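Local coordinates for protein NUDIX hydrolase (Nitrosomonas europaea, PDB 2B0V) that is a Nudix hydrolase of the NudJ subfamily that probably uses magnesium to remove phosphate from nucleoside di- and triphosphates and thiamine diphosphate, at residues 26-37 with 122-133. Sequence-based numbering, arbitrary orientation.
Sequences EIPRGTAIKLNQ and AMHRTPLVMQCI. With EDO (1,2-ethanediol), chain D.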
ATOM      1  N   GLU A  26      -9.981   5.921  -3.347  1.00 16.49           N
ATOM      2  CA  GLU A  26     -10.315   4.913  -4.351  1.00 16.61           C
ATOM      3  C   GLU A  26     -11.752   4.434  -4.156  1.00 17.32           C
ATOM      4  O   GLU A  26     -12.329   4.573  -3.073  1.00 18.12           O
ATOM      5  CB  GLU A  26      -9.349   3.720  -4.252  1.00 17.67           C
ATOM      6  CG  GLU A  26      -9.469   2.964  -2.908  1.00 20.51           C
ATOM      7  CD  GLU A  26      -8.344   1.959  -2.721  1.00 26.01           C
ATOM      8  OE1 GLU A  26      -7.322   2.062  -3.462  1.00 28.48           O
ATOM      9  OE2 GLU A  26      -8.494   1.092  -1.828  1.00 24.45           O
ATOM     10  N   ILE A  27     -12.329   3.921  -5.232  1.00 18.58           N
ATOM     11  CA  ILE A  27     -13.678   3.362  -5.164  1.00 19.76           C
ATOM     12  C   ILE A  27     -13.522   1.883  -5.522  1.00 22.31           C
ATOM     13  O   ILE A  27     -13.472   1.541  -6.711  1.00 22.01           O
ATOM     14  CB  ILE A  27     -14.620   4.079  -6.134  1.00 19.90           C
ATOM     15  CG1 ILE A  27     -14.651   5.579  -5.810  1.00 20.38           C
ATOM     16  CG2 ILE A  27     -16.004   3.466  -6.068  1.00 18.79           C
ATOM     17  CD1 ILE A  27     -15.495   6.418  -6.774  1.00 22.55           C
ATOM     18  N   PRO A  28     -13.422   1.005  -4.498  1.00 24.44           N
ATOM     19  CA  PRO A  28     -13.168  -0.435  -4.746  1.00 26.40           C
ATOM     20  C   PRO A  28     -14.351  -1.173  -5.355  1.00 28.12           C
ATOM     21  O   PRO A  28     -14.166  -2.162  -6.087  1.00 29.76           O
ATOM     22  CB  PRO A  28     -12.893  -1.008  -3.338  1.00 26.37           C
ATOM     23  CG  PRO A  28     -12.703   0.166  -2.451  1.00 26.42           C
ATOM     24  CD  PRO A  28     -13.511   1.298  -3.058  1.00 25.03           C
ATOM     25  N   ARG A  29     -15.555  -0.730  -5.026  1.00 28.80           N
ATOM     26  CA  ARG A  29     -16.768  -1.322  -5.561  1.00 30.08           C
ATOM     27  C   ARG A  29     -17.811  -0.255  -5.415  1.00 29.46           C
ATOM     28  O   ARG A  29     -17.640   0.681  -4.622  1.00 29.91           O
ATOM     29  CB  ARG A  29     -17.171  -2.586  -4.776  1.00 31.32           C
ATOM     30  CG  ARG A  29     -17.610  -2.339  -3.321  1.00 34.61           C
ATOM     31  CD  ARG A  29     -17.691  -3.644  -2.494  1.00 39.76           C
ATOM     32  NE  ARG A  29     -16.527  -4.512  -2.729  1.00 44.06           N
ATOM     33  CZ  ARG A  29     -15.346  -4.396  -2.116  1.00 45.83           C
ATOM     34  NH1 ARG A  29     -15.155  -3.459  -1.189  1.00 46.50           N
ATOM     35  NH2 ARG A  29     -14.352  -5.226  -2.429  1.00 45.83           N
ATOM     36  N   GLY A  30     -18.880  -0.364  -6.190  1.00 28.06           N
ATOM     37  CA  GLY A  30     -19.964   0.595  -6.082  1.00 27.94           C
ATOM     38  C   GLY A  30     -19.508   2.017  -6.304  1.00 27.58           C
ATOM     39  O   GLY A  30     -18.812   2.310  -7.286  1.00 27.46           O
ATOM     40  N   THR A  31     -19.859   2.894  -5.362  1.00 26.60           N
ATOM     41  CA  THR A  31     -19.593   4.320  -5.499  0.50 26.25           C
ATOM     42  C   THR A  31     -18.824   4.963  -4.334  1.00 26.12           C
ATOM     43  O   THR A  31     -18.348   6.100  -4.460  1.00 26.38           O
ATOM     44  CB  THR A  31     -20.902   5.091  -5.705  0.50 26.64           C
ATOM     45  OG1 THR A  31     -21.841   4.715  -4.690  0.50 26.51           O
ATOM     46  CG2 THR A  31     -21.485   4.786  -7.082  0.50 26.23           C
ATOM     47  N   ALA A  32     -18.712   4.255  -3.211  1.00 25.19           N
ATOM     48  CA  ALA A  32     -18.135   4.848  -1.988  1.00 23.38           C
ATOM     49  C   ALA A  32     -16.636   5.053  -2.089  1.00 22.14           C
ATOM     50  O   ALA A  32     -15.899   4.119  -2.414  1.00 22.84           O
ATOM     51  CB  ALA A  32     -18.447   3.984  -0.774  1.00 21.99           C
ATOM     52  N   ILE A  33     -16.198   6.271  -1.776  1.00 20.45           N
ATOM     53  CA  ILE A  33     -14.781   6.591  -1.706  1.00 19.27           C
ATOM     54  C   ILE A  33     -14.140   6.098  -0.398  1.00 18.20           C
ATOM     55  O   ILE A  33     -14.641   6.346   0.710  1.00 18.52           O
ATOM     56  CB  ILE A  33     -14.508   8.101  -1.922  1.00 18.84           C
ATOM     57  CG1 ILE A  33     -15.013   8.541  -3.304  1.00 21.91           C
ATOM     58  CG2 ILE A  33     -12.995   8.450  -1.835  1.00 18.53           C
ATOM     59  CD1 ILE A  33     -14.948  10.073  -3.565  1.00 24.07           C
ATOM     60  N   LYS A  34     -12.994   5.424  -0.555  1.00 17.62           N
ATOM     61  CA  LYS A  34     -12.251   4.897   0.571  1.00 16.19           C
ATOM     62  C   LYS A  34     -10.827   5.429   0.503  1.00 15.35           C
ATOM     63  O   LYS A  34     -10.322   5.729  -0.591  1.00 17.02           O
ATOM     64  CB  LYS A  34     -12.222   3.356   0.553  1.00 17.67           C
ATOM     65  CG  LYS A  34     -13.608   2.672   0.612  1.00 19.41           C
ATOM     66  CD  LYS A  34     -14.337   2.985   1.936  1.00 20.53           C
ATOM     67  CE  LYS A  34     -15.734   2.384   1.934  1.00 25.81           C
ATOM     68  NZ  LYS A  34     -16.434   2.609   3.249  1.00 23.67           N
ATOM     69  N   LEU A  35     -10.201   5.579   1.654  1.00 14.46           N
ATOM     70  CA  LEU A  35      -8.772   5.940   1.750  1.00 14.12           C
ATOM     71  C   LEU A  35      -7.914   4.685   2.005  1.00 14.16           C
ATOM     72  O   LEU A  35      -8.270   3.813   2.813  1.00 13.41           O
ATOM     73  CB  LEU A  35      -8.606   6.897   2.929  1.00 14.55           C
ATOM     74  CG  LEU A  35      -7.275   7.622   3.040  1.00 17.70           C
ATOM     75  CD1 LEU A  35      -7.125   8.604   1.867  1.00 18.62           C
ATOM     76  CD2 LEU A  35      -7.205   8.340   4.419  1.00 20.01           C
ATOM     77  N   ASN A  36      -6.754   4.618   1.359  1.00 13.36           N
ATOM     78  CA  ASN A  36      -5.915   3.424   1.490  1.00 14.23           C
ATOM     79  C   ASN A  36      -4.466   3.766   1.150  1.00 13.17           C
ATOM     80  O   ASN A  36      -4.189   4.773   0.495  1.00 12.89           O
ATOM     81  CB  ASN A  36      -6.426   2.325   0.529  1.00 13.93           C
ATOM     82  CG  ASN A  36      -5.931   0.903   0.874  1.00 15.73           C
ATOM     83  OD1 ASN A  36      -5.298   0.659   1.890  1.00 15.77           O
ATOM     84  ND2 ASN A  36      -6.289  -0.051   0.010  1.00 18.50           N
ATOM     85  N   GLN A  37      -3.514   2.954   1.596  1.00 13.38           N
ATOM     86  CA  GLN A  37      -2.176   3.018   0.987  1.00 13.52           C
ATOM     87  C   GLN A  37      -2.270   2.598  -0.492  1.00 13.88           C
ATOM     88  O   GLN A  37      -3.197   1.858  -0.851  1.00 15.38           O
ATOM     89  CB  GLN A  37      -1.236   2.033   1.687  1.00 15.14           C
ATOM     90  CG  GLN A  37      -0.652   2.504   2.995  1.00 14.55           C
ATOM     91  CD  GLN A  37      -1.670   2.331   4.143  1.00 14.67           C
ATOM     92  OE1 GLN A  37      -2.547   1.439   4.110  1.00 14.82           O
ATOM     93  NE2 GLN A  37      -1.507   3.141   5.177  1.00 14.17           N
ATOM     94  N   ALA A 122     -13.365   6.540   9.459  1.00 19.63           N
ATOM     95  CA  ALA A 122     -14.567   5.839   8.996  1.00 20.35           C
ATOM     96  C   ALA A 122     -14.551   5.460   7.498  1.00 20.54           C
ATOM     97  O   ALA A 122     -15.241   4.511   7.105  1.00 22.19           O
ATOM     98  CB  ALA A 122     -15.855   6.614   9.374  1.00 20.94           C
HETATM   99  N   MSE A 123     -13.764   6.170   6.682  1.00 17.61           N
HETATM  100  CA  MSE A 123     -13.692   5.870   5.228  1.00 17.22           C
HETATM  101  C   MSE A 123     -12.386   5.133   4.874  1.00 16.28           C
HETATM  102  O   MSE A 123     -12.097   4.924   3.700  1.00 15.86           O
HETATM  103  CB  MSE A 123     -13.896   7.117   4.359  1.00 18.79           C
HETATM  104  CG  MSE A 123     -12.829   8.162   4.515  1.00 19.05           C
HETATM  105 SE   MSE A 123     -13.165   9.732   3.367  0.83 27.63          SE
HETATM  106  CE  MSE A 123     -12.354   9.018   1.781  1.00 23.38           C
ATOM    107  N   HIS A 124     -11.617   4.693   5.876  1.00 15.54           N
ATOM    108  CA  HIS A 124     -10.455   3.849   5.550  1.00 14.89           C
ATOM    109  C   HIS A 124     -10.952   2.551   4.917  1.00 14.85           C
ATOM    110  O   HIS A 124     -11.963   1.961   5.360  1.00 15.32           O
ATOM    111  CB  HIS A 124      -9.652   3.504   6.780  1.00 14.76           C
ATOM    112  CG  HIS A 124      -8.900   4.650   7.355  1.00 14.75           C
ATOM    113  ND1 HIS A 124      -8.003   4.488   8.384  1.00 18.04           N
ATOM    114  CD2 HIS A 124      -8.896   5.968   7.047  1.00 16.07           C
ATOM    115  CE1 HIS A 124      -7.507   5.663   8.722  1.00 18.50           C
ATOM    116  NE2 HIS A 124      -8.024   6.577   7.923  1.00 16.44           N
ATOM    117  N   ARG A 125     -10.208   2.075   3.916  1.00 15.74           N
ATOM    118  CA  ARG A 125     -10.594   0.838   3.258  1.00 16.38           C
ATOM    119  C   ARG A 125     -10.648  -0.358   4.231  1.00 16.51           C
ATOM    120  O   ARG A 125     -11.583  -1.154   4.188  1.00 17.11           O
ATOM    121  CB  ARG A 125      -9.681   0.559   2.062  1.00 16.32           C
ATOM    122  CG  ARG A 125      -9.899  -0.791   1.419  1.00 22.33           C
ATOM    123  CD  ARG A 125     -10.487  -0.641   0.067  1.00 27.77           C
ATOM    124  NE  ARG A 125     -10.730  -1.907  -0.653  1.00 31.14           N
ATOM    125  CZ  ARG A 125     -10.041  -2.334  -1.719  1.00 34.40           C
ATOM    126  NH1 ARG A 125      -9.010  -1.628  -2.205  1.00 34.73           N
ATOM    127  NH2 ARG A 125     -10.383  -3.488  -2.311  1.00 34.33           N
ATOM    128  N   THR A 126      -9.666  -0.459   5.112  1.00 17.33           N
ATOM    129  CA  THR A 126      -9.637  -1.551   6.121  1.00 17.79           C
ATOM    130  C   THR A 126      -8.969  -1.004   7.374  1.00 18.10           C
ATOM    131  O   THR A 126      -8.366   0.062   7.321  1.00 16.93           O
ATOM    132  CB  THR A 126      -8.772  -2.761   5.652  1.00 17.96           C
ATOM    133  OG1 THR A 126      -7.393  -2.381   5.653  1.00 21.02           O
ATOM    134  CG2 THR A 126      -9.184  -3.292   4.236  1.00 20.62           C
ATOM    135  N   PRO A 127      -9.066  -1.738   8.501  1.00 18.26           N
ATOM    136  CA  PRO A 127      -8.339  -1.351   9.699  1.00 17.25           C
ATOM    137  C   PRO A 127      -6.815  -1.308   9.520  1.00 16.47           C
ATOM    138  O   PRO A 127      -6.108  -0.677  10.342  1.00 16.62           O
ATOM    139  CB  PRO A 127      -8.749  -2.434  10.716  1.00 18.55           C
ATOM    140  CG  PRO A 127     -10.066  -2.902  10.236  1.00 20.39           C
ATOM    141  CD  PRO A 127      -9.870  -2.955   8.747  1.00 19.76           C
ATOM    142  N   LEU A 128      -6.303  -1.928   8.452  1.00 15.76           N
ATOM    143  CA  LEU A 128      -4.860  -1.953   8.209  0.50 15.64           C
ATOM    144  C   LEU A 128      -4.279  -0.628   7.752  1.00 16.01           C
ATOM    145  O   LEU A 128      -3.055  -0.397   7.866  1.00 16.49           O
ATOM    146  CB  LEU A 128      -4.491  -3.052   7.209  0.50 16.58           C
ATOM    147  CG  LEU A 128      -4.933  -4.485   7.495  0.50 15.81           C
ATOM    148  CD1 LEU A 128      -4.125  -5.339   6.547  0.50 16.59           C
ATOM    149  CD2 LEU A 128      -4.737  -4.898   8.975  0.50 16.95           C
ATOM    150  N   VAL A 129      -5.154   0.241   7.235  1.00 14.53           N
ATOM    151  CA  VAL A 129      -4.684   1.545   6.758  1.00 14.34           C
ATOM    152  C   VAL A 129      -4.054   2.258   7.931  1.00 14.37           C
ATOM    153  O   VAL A 129      -2.921   2.782   7.841  1.00 15.83           O
ATOM    154  CB  VAL A 129      -5.826   2.385   6.158  1.00 13.55           C
ATOM    155  CG1 VAL A 129      -5.300   3.721   5.719  1.00 16.17           C
ATOM    156  CG2 VAL A 129      -6.394   1.656   4.947  1.00 15.09           C
HETATM  157  N   MSE A 130      -4.776   2.285   9.055  1.00 14.71           N
HETATM  158  CA  MSE A 130      -4.237   2.938  10.228  1.00 16.13           C
HETATM  159  C   MSE A 130      -3.130   2.102  10.877  1.00 16.56           C
HETATM  160  O   MSE A 130      -2.085   2.636  11.289  1.00 17.56           O
HETATM  161  CB  MSE A 130      -5.383   3.221  11.232  1.00 17.38           C
HETATM  162  CG  MSE A 130      -5.018   4.122  12.371  1.00 19.05           C
HETATM  163 SE   MSE A 130      -4.945   5.981  11.706  0.75 28.67          SE
HETATM  164  CE  MSE A 130      -3.043   6.051  11.785  1.00 20.17           C
ATOM    165  N   GLN A 131      -3.337   0.790  10.957  1.00 16.92           N
ATOM    166  CA  GLN A 131      -2.369  -0.059  11.685  1.00 17.12           C
ATOM    167  C   GLN A 131      -0.987   0.000  11.035  1.00 16.37           C
ATOM    168  O   GLN A 131       0.047   0.081  11.738  1.00 18.59           O
ATOM    169  CB  GLN A 131      -2.835  -1.517  11.777  1.00 16.76           C
ATOM    170  CG  GLN A 131      -1.966  -2.361  12.746  1.00 18.59           C
ATOM    171  CD  GLN A 131      -1.972  -1.777  14.155  1.00 20.46           C
ATOM    172  OE1 GLN A 131      -0.931  -1.458  14.732  1.00 24.64           O
ATOM    173  NE2 GLN A 131      -3.146  -1.555  14.666  1.00 18.60           N
ATOM    174  N   CYS A 132      -0.945  -0.058   9.699  1.00 16.93           N
ATOM    175  CA  CYS A 132       0.337  -0.043   8.947  0.60 16.05           C
ATOM    176  C   CYS A 132       1.123   1.245   9.253  1.00 16.26           C
ATOM    177  O   CYS A 132       2.338   1.259   9.413  1.00 16.28           O
ATOM    178  CB  CYS A 132       0.068  -0.241   7.436  0.60 16.33           C
ATOM    179  SG  CYS A 132      -0.576  -1.915   6.998  0.60 16.53           S
ATOM    180  N   ILE A 133       0.389   2.351   9.346  1.00 15.91           N
ATOM    181  CA  ILE A 133       1.032   3.642   9.689  1.00 16.37           C
ATOM    182  C   ILE A 133       1.534   3.665  11.128  1.00 16.60           C
ATOM    183  O   ILE A 133       2.639   4.131  11.390  1.00 18.16           O
ATOM    184  CB  ILE A 133       0.047   4.829   9.441  1.00 16.41           C
ATOM    185  CG1 ILE A 133      -0.141   4.995   7.938  1.00 14.94           C
ATOM    186  CG2 ILE A 133       0.577   6.131  10.066  1.00 18.68           C
ATOM    187  CD1 ILE A 133      -1.348   5.882   7.534  1.00 13.21           C
TER
HETATM  188  C1  EDO D 201      -5.777  -1.410  -4.835  1.00 29.61           C
HETATM  189  O1  EDO D 201      -6.128  -1.702  -3.444  1.00 34.02           O
HETATM  190  C2  EDO D 201      -5.747  -2.611  -5.806  1.00 33.70           C
HETATM  191  O2  EDO D 201      -4.866  -2.447  -6.962  1.00 33.80           O
HETATM  192  O   HOH W   1     -14.740   2.094   5.547  1.00 26.61           O
HETATM  193  O   HOH W   2      -6.465  -1.465   3.402  1.00 27.11           O
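Glu-26 OE2 is gripped by two donors that arrive from opposite faces of the carboxylate. Arg-125 NH1 forms a salt bridge to Glu-26 OE2 at 2.8 Å, descending from well above the carboxylate plane, while Asn-36 ND2 reaches the same Glu-26 OE2 on its syn side at 3.1 Å. The Arg-125 chain starts with CG anti to the backbone N (chi1 173°) and bends at chi2, which carries it across Glu-26 at about a right angle and lays one face of its guanidinium on the Pro-28 ring, with Pro-28 CG 3.4 Å from Arg-125 NE. An alanine in place of Glu-26 would probably leave the Arg-125 charge without its mate and Asn-36 ND2 without its acceptor. At the guanidinium edge, NH1 also makes a weak bond to an ethanediol, which Glu-59 holds as well.

Next to the Glu-26 cluster, the backbones of Leu-35 and His-124 form a single beta bridge: Leu-35 N donates to Met-123 O (2.9 Å) and Leu-35 O accepts from Arg-125 N (2.8 Å). One water joins Lys-34 NZ to the carbonyls of Ala-122 and His-124. Selenomethionine Met-123 swings its CE against Ile-33 CG2, and Leu-35 CD2 lies alongside the His-124 ring, whose NE2 bonds to Ile-117 O.

Toward helix 128-137, Val-129 CG2 packs on Asn-36 OD1 at 3.4 Å, and Gln-37, bent at chi2 (80°), turns NE2 onto an in-plane lone pair of Val-129 O (3.0 Å). Arg-86 donates to both amide oxygens, Asn-36 OD1 and Gln-37 OE1. Strand 34-36 of this Nudix domain is thus tied to the loop and helix with the donor and acceptor of the Asn-36 and Gln-37 amides both used, and by a carboxylate whose negative charge is probably stabilised by Arg-125.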